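PDB 6NWZ: carbohydrate deacetylase Agd3 from Neosartorya fumigata, which probably removes acetyl groups from the N-acetylated sugars of the exopolysaccharide galactosaminogalactan, as a zinc-containing carbohydrate esterase needed for biofilm formation. Local coordinates for residues 254-257 with 258-261; 305-308 with 309-313. All blocks are in the same frame, centred on the assembly; numbering follows the deposited sequence.

Contact 1. Residues 254-257 with 258-261; sequences IDDM and FLVT. With ZN (zinc ion), chain L; ZN (zinc ion), chain M.
M257 and F258 meet side by side at the end of strand 252-257, with their side chains crossing at a slant. The sulfur of M257 looks onto the ring obliquely: SD lies 5.2 Å from the centroid of the F258 ring and 29° off the ring normal. This is a Met-aromatic contact. CG of M257 makes the closer apolar touch, 3.6 Å from CD2 of F258. It is placed there by chi1 (-176°), which sets CG anti to the backbone N and beside the carbonyl carbon, close to the start of F258. The ring of F258 also meets W413 edge-to-face.

D256 and L259 hold the turn itself. L259 N donates a hydrogen bond to D256 O at 3.1 Å. This closes a type II beta turn from D256 to L259. Beside that bond, CD1 of L259 lies 4.1 Å from CB of D256. The side chains of D256 and T261 cross at about a right angle, with CG2 of T261 3.8 Å from OD2 of D256.

The other carboxylate oxygen, OD1 of D256, binds a zinc ion at 2.0 Å, together with H388 and H392. D255 OD2 binds a second zinc ion at 2.4 Å with H546, and D255 OD1 forms a salt bridge to R491. D256, H388 and H392 form an Asp-His-His zinc site, as in the polysaccharide deacetylases of carbohydrate esterase family 4.

Contact 2. Residues 305-308 with 309-313; sequences NGNG and NIEQS
N307 and E311 meet one helical turn apart, through backbone and side chain. E311 N donates to N307 O at 2.9 Å, and the N-H points at the oxygen with an angle of 160°. The two side chains also cross at a slant. ND2 of N307 comes up to the carboxylate carbon, 3.4 Å from CD of E311. Both carboxylate oxygens lie farther from ND2, and the amide and carboxylate planes are 40° apart. The approach is therefore packing of the amide on the acid group. E311 CG also rests 3.2 Å from N307 O.

G306 O takes two hydrogen bonds in the first turn. One comes from N309 N at 2.9 Å and a weak one from I310 N at 3.3 Å. The N309 bond is bent, as expected of an i to i+3 bond, while the I310 bond follows the alpha-helical i to i+4 pattern. Q312 N continues that pattern to G308 O.

The next shell fixes the asparagines. N307 has CG anti to its own N (chi1 -170°), and its OD1 accepts a hydrogen bond from I328 N. N309 turns its amide out of the turn: OD1 accepts from W413 NE1, and ND2 makes weak bonds to D368 and T365. At the start of the helix, G306 N donates to N410 OD1. I310 packs on W360 and C364, and S313 OG bonds to C364 O. N305, just before the helix, lies beside H388 and H392 of the zinc site. The arrangement is that of a short, largely buried helix of about two turns that follows strand 300-304 in the deacetylase domain.

Contact 1 comes first in the chain and closes the tight turn at the end of strand 252-257. The chain then passes through helix 275-289 and returns along strand 300-304, which runs parallel to 252-257. Contact 2 opens directly after that strand, in helix 306-313. The two contacts are in series, so neither nests in nor crosses the other. They meet where the two strands end. M257 O lies 3.0 Å from N305 N, a probable hydrogen bond, and N305 OD1 packs 3.3 Å from L259 CD1. Both strand ends reach the zinc site, since D256 and N305 each lie near H388.

Contact 1. Residues 254-257 with 258-261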
loop_
_atom_site.group_PDB
_atom_site.type_symbol
_atom_site.label_atom_id
_atom_site.label_comp_id
_atom_site.label_asym_id
_atom_site.label_seq_id
_atom_site.Cartn_x
_atom_site.Cartn_y
_atom_site.Cartn_z
ATOM N N ILE A 254 5.966 -13.671 -7.428
ATOM C CA ILE A 254 5.947 -15.130 -7.346
ATOM C C ILE A 254 7.389 -15.596 -7.194
ATOM O O ILE A 254 8.156 -15.602 -8.165
ATOM C CB ILE A 254 5.290 -15.769 -8.573
ATOM C CG1 ILE A 254 3.930 -15.129 -8.856
ATOM C CG2 ILE A 254 5.152 -17.271 -8.368
ATOM C CD1 ILE A 254 2.954 -15.241 -7.717
ATOM N N ASP A 255 7.758 -16.006 -5.982
ATOM C CA ASP A 255 9.109 -16.471 -5.715
ATOM C C ASP A 255 9.272 -17.931 -6.133
ATOM O O ASP A 255 8.296 -18.656 -6.349
ATOM C CB ASP A 255 9.450 -16.325 -4.229
ATOM C CG ASP A 255 9.441 -14.879 -3.750
ATOM O OD1 ASP A 255 9.241 -13.957 -4.571
ATOM O OD2 ASP A 255 9.641 -14.670 -2.535
ATOM N N ASP A 256 10.534 -18.348 -6.261
ATOM C CA ASP A 256 10.914 -19.754 -6.389
ATOM C C ASP A 256 10.556 -20.349 -7.748
ATOM O O ASP A 256 10.397 -21.566 -7.867
ATOM C CB ASP A 256 10.293 -20.606 -5.276
ATOM C CG ASP A 256 10.745 -20.185 -3.896
ATOM O OD1 ASP A 256 11.494 -19.192 -3.781
ATOM O OD2 ASP A 256 10.354 -20.860 -2.920
ATOM N N MET A 257 10.437 -19.523 -8.786
ATOM C CA MET A 257 10.150 -20.058 -10.112
ATOM C C MET A 257 11.318 -20.901 -10.614
ATOM O O MET A 257 12.485 -20.516 -10.487
ATOM C CB MET A 257 9.851 -18.939 -11.104
ATOM C CG MET A 257 9.451 -19.430 -12.496
ATOM S SD MET A 257 7.945 -20.440 -12.543
ATOM C CE MET A 257 6.751 -19.301 -11.849
ATOM N N PHE A 258 10.981 -22.058 -11.186
ATOM C CA PHE A 258 11.840 -23.132 -11.676
ATOM C C PHE A 258 12.298 -24.054 -10.549
ATOM O O PHE A 258 12.920 -25.075 -10.833
ATOM C CB PHE A 258 13.076 -22.635 -12.453
ATOM C CG PHE A 258 12.751 -22.040 -13.795
ATOM C CD1 PHE A 258 12.708 -22.835 -14.929
ATOM C CD2 PHE A 258 12.489 -20.686 -13.921
ATOM C CE1 PHE A 258 12.408 -22.291 -16.162
ATOM C CE2 PHE A 258 12.190 -20.137 -15.152
ATOM C CZ PHE A 258 12.149 -20.936 -16.273
ATOM N N LEU A 259 12.007 -23.743 -9.290
ATOM C CA LEU A 259 12.374 -24.610 -8.181
ATOM C C LEU A 259 11.260 -25.608 -7.882
ATOM O O LEU A 259 10.113 -25.451 -8.308
ATOM C CB LEU A 259 12.671 -23.793 -6.921
ATOM C CG LEU A 259 13.893 -22.874 -6.900
ATOM C CD1 LEU A 259 14.051 -22.221 -5.533
ATOM C CD2 LEU A 259 15.146 -23.639 -7.283
ATOM N N VAL A 260 11.621 -26.646 -7.131
ATOM C CA VAL A 260 10.677 -27.588 -6.545
ATOM C C VAL A 260 10.575 -27.277 -5.058
ATOM O O VAL A 260 11.599 -27.136 -4.378
ATOM C CB VAL A 260 11.116 -29.046 -6.772
ATOM C CG1 VAL A 260 10.156 -30.009 -6.092
ATOM C CG2 VAL A 260 11.216 -29.348 -8.254
ATOM N N THR A 261 9.351 -27.159 -4.557
ATOM C CA THR A 261 9.126 -26.867 -3.148
ATOM C C THR A 261 8.381 -28.031 -2.514
ATOM O O THR A 261 7.540 -28.667 -3.157
ATOM C CB THR A 261 8.340 -25.551 -2.950
ATOM O OG1 THR A 261 7.020 -25.690 -3.474
ATOM C CG2 THR A 261 9.042 -24.377 -3.651
HETATM ZN ZN ZN L . 12.405 -18.197 -2.325
HETATM ZN ZN ZN M . 10.033 -16.172 -0.649
#

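Contact 2. Residues 305-308 with 309-313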
loop_
_atom_site.group_PDB
_atom_site.type_symbol
_atom_site.label_atom_id
_atom_site.label_comp_id
_atom_site.label_asym_id
_atom_site.label_seq_id
_atom_site.Cartn_x
_atom_site.Cartn_y
_atom_site.Cartn_z
ATOM N N ASN A 305 14.844 -18.715 -10.196
ATOM C CA ASN A 305 16.059 -19.366 -9.715
ATOM C C ASN A 305 16.617 -20.192 -10.868
ATOM O O ASN A 305 16.105 -21.275 -11.164
ATOM C CB ASN A 305 15.776 -20.236 -8.500
ATOM C CG ASN A 305 15.237 -19.443 -7.339
ATOM O OD1 ASN A 305 14.026 -19.328 -7.159
ATOM N ND2 ASN A 305 16.135 -18.891 -6.535
ATOM N N GLY A 306 17.673 -19.683 -11.509
ATOM C CA GLY A 306 18.203 -20.338 -12.693
ATOM C C GLY A 306 18.656 -21.766 -12.458
ATOM O O GLY A 306 18.540 -22.609 -13.352
ATOM N N ASN A 307 19.178 -22.062 -11.263
ATOM C CA ASN A 307 19.678 -23.408 -11.000
ATOM C C ASN A 307 18.560 -24.441 -11.062
ATOM O O ASN A 307 18.807 -25.602 -11.410
ATOM C CB ASN A 307 20.384 -23.453 -9.643
ATOM C CG ASN A 307 21.128 -24.759 -9.410
ATOM O OD1 ASN A 307 22.104 -25.063 -10.098
ATOM N ND2 ASN A 307 20.681 -25.528 -8.422
ATOM N N GLY A 308 17.327 -24.041 -10.740
ATOM C CA GLY A 308 16.203 -24.944 -10.902
ATOM C C GLY A 308 15.964 -25.331 -12.348
ATOM O O GLY A 308 15.415 -26.402 -12.629
ATOM N N ASN A 309 16.366 -24.467 -13.282
ATOM C CA ASN A 309 16.269 -24.809 -14.696
ATOM C C ASN A 309 17.327 -25.835 -15.086
ATOM O O ASN A 309 17.038 -26.784 -15.825
ATOM C CB ASN A 309 16.394 -23.544 -15.545
ATOM C CG ASN A 309 16.537 -23.841 -17.022
ATOM O OD1 ASN A 309 17.522 -23.458 -17.650
ATOM N ND2 ASN A 309 15.554 -24.531 -17.584
ATOM N N ILE A 310 18.554 -25.672 -14.590
ATOM C CA ILE A 310 19.612 -26.616 -14.931
ATOM C C ILE A 310 19.344 -27.974 -14.294
ATOM O O ILE A 310 19.580 -29.020 -14.911
ATOM C CB ILE A 310 20.985 -26.057 -14.515
ATOM C CG1 ILE A 310 21.186 -24.644 -15.073
ATOM C CG2 ILE A 310 22.100 -26.984 -14.981
ATOM C CD1 ILE A 310 21.212 -24.574 -16.585
ATOM N N GLU A 311 18.846 -27.985 -13.054
ATOM C CA GLU A 311 18.616 -29.255 -12.370
ATOM C C GLU A 311 17.498 -30.047 -13.037
ATOM O O GLU A 311 17.577 -31.277 -13.140
ATOM C CB GLU A 311 18.301 -29.014 -10.894
ATOM C CG GLU A 311 19.472 -28.464 -10.097
ATOM C CD GLU A 311 19.307 -28.653 -8.600
ATOM O OE1 GLU A 311 20.245 -29.175 -7.958
ATOM O OE2 GLU A 311 18.237 -28.286 -8.070
ATOM N N GLN A 312 16.454 -29.361 -13.505
ATOM C CA GLN A 312 15.382 -30.051 -14.213
ATOM C C GLN A 312 15.882 -30.654 -15.521
ATOM O O GLN A 312 15.581 -31.812 -15.828
ATOM C CB GLN A 312 14.219 -29.092 -14.464
ATOM C CG GLN A 312 13.118 -29.669 -15.333
ATOM C CD GLN A 312 12.479 -30.911 -14.733
ATOM O OE1 GLN A 312 11.836 -30.847 -13.685
ATOM N NE2 GLN A 312 12.654 -32.051 -15.398
ATOM N N SER A 313 16.654 -29.890 -16.298
ATOM C CA SER A 313 17.224 -30.436 -17.526
ATOM C C SER A 313 18.141 -31.614 -17.237
ATOM O O SER A 313 18.210 -32.557 -18.035
ATOM C CB SER A 313 17.988 -29.352 -18.283
ATOM O OG SER A 313 17.112 -28.342 -18.745
#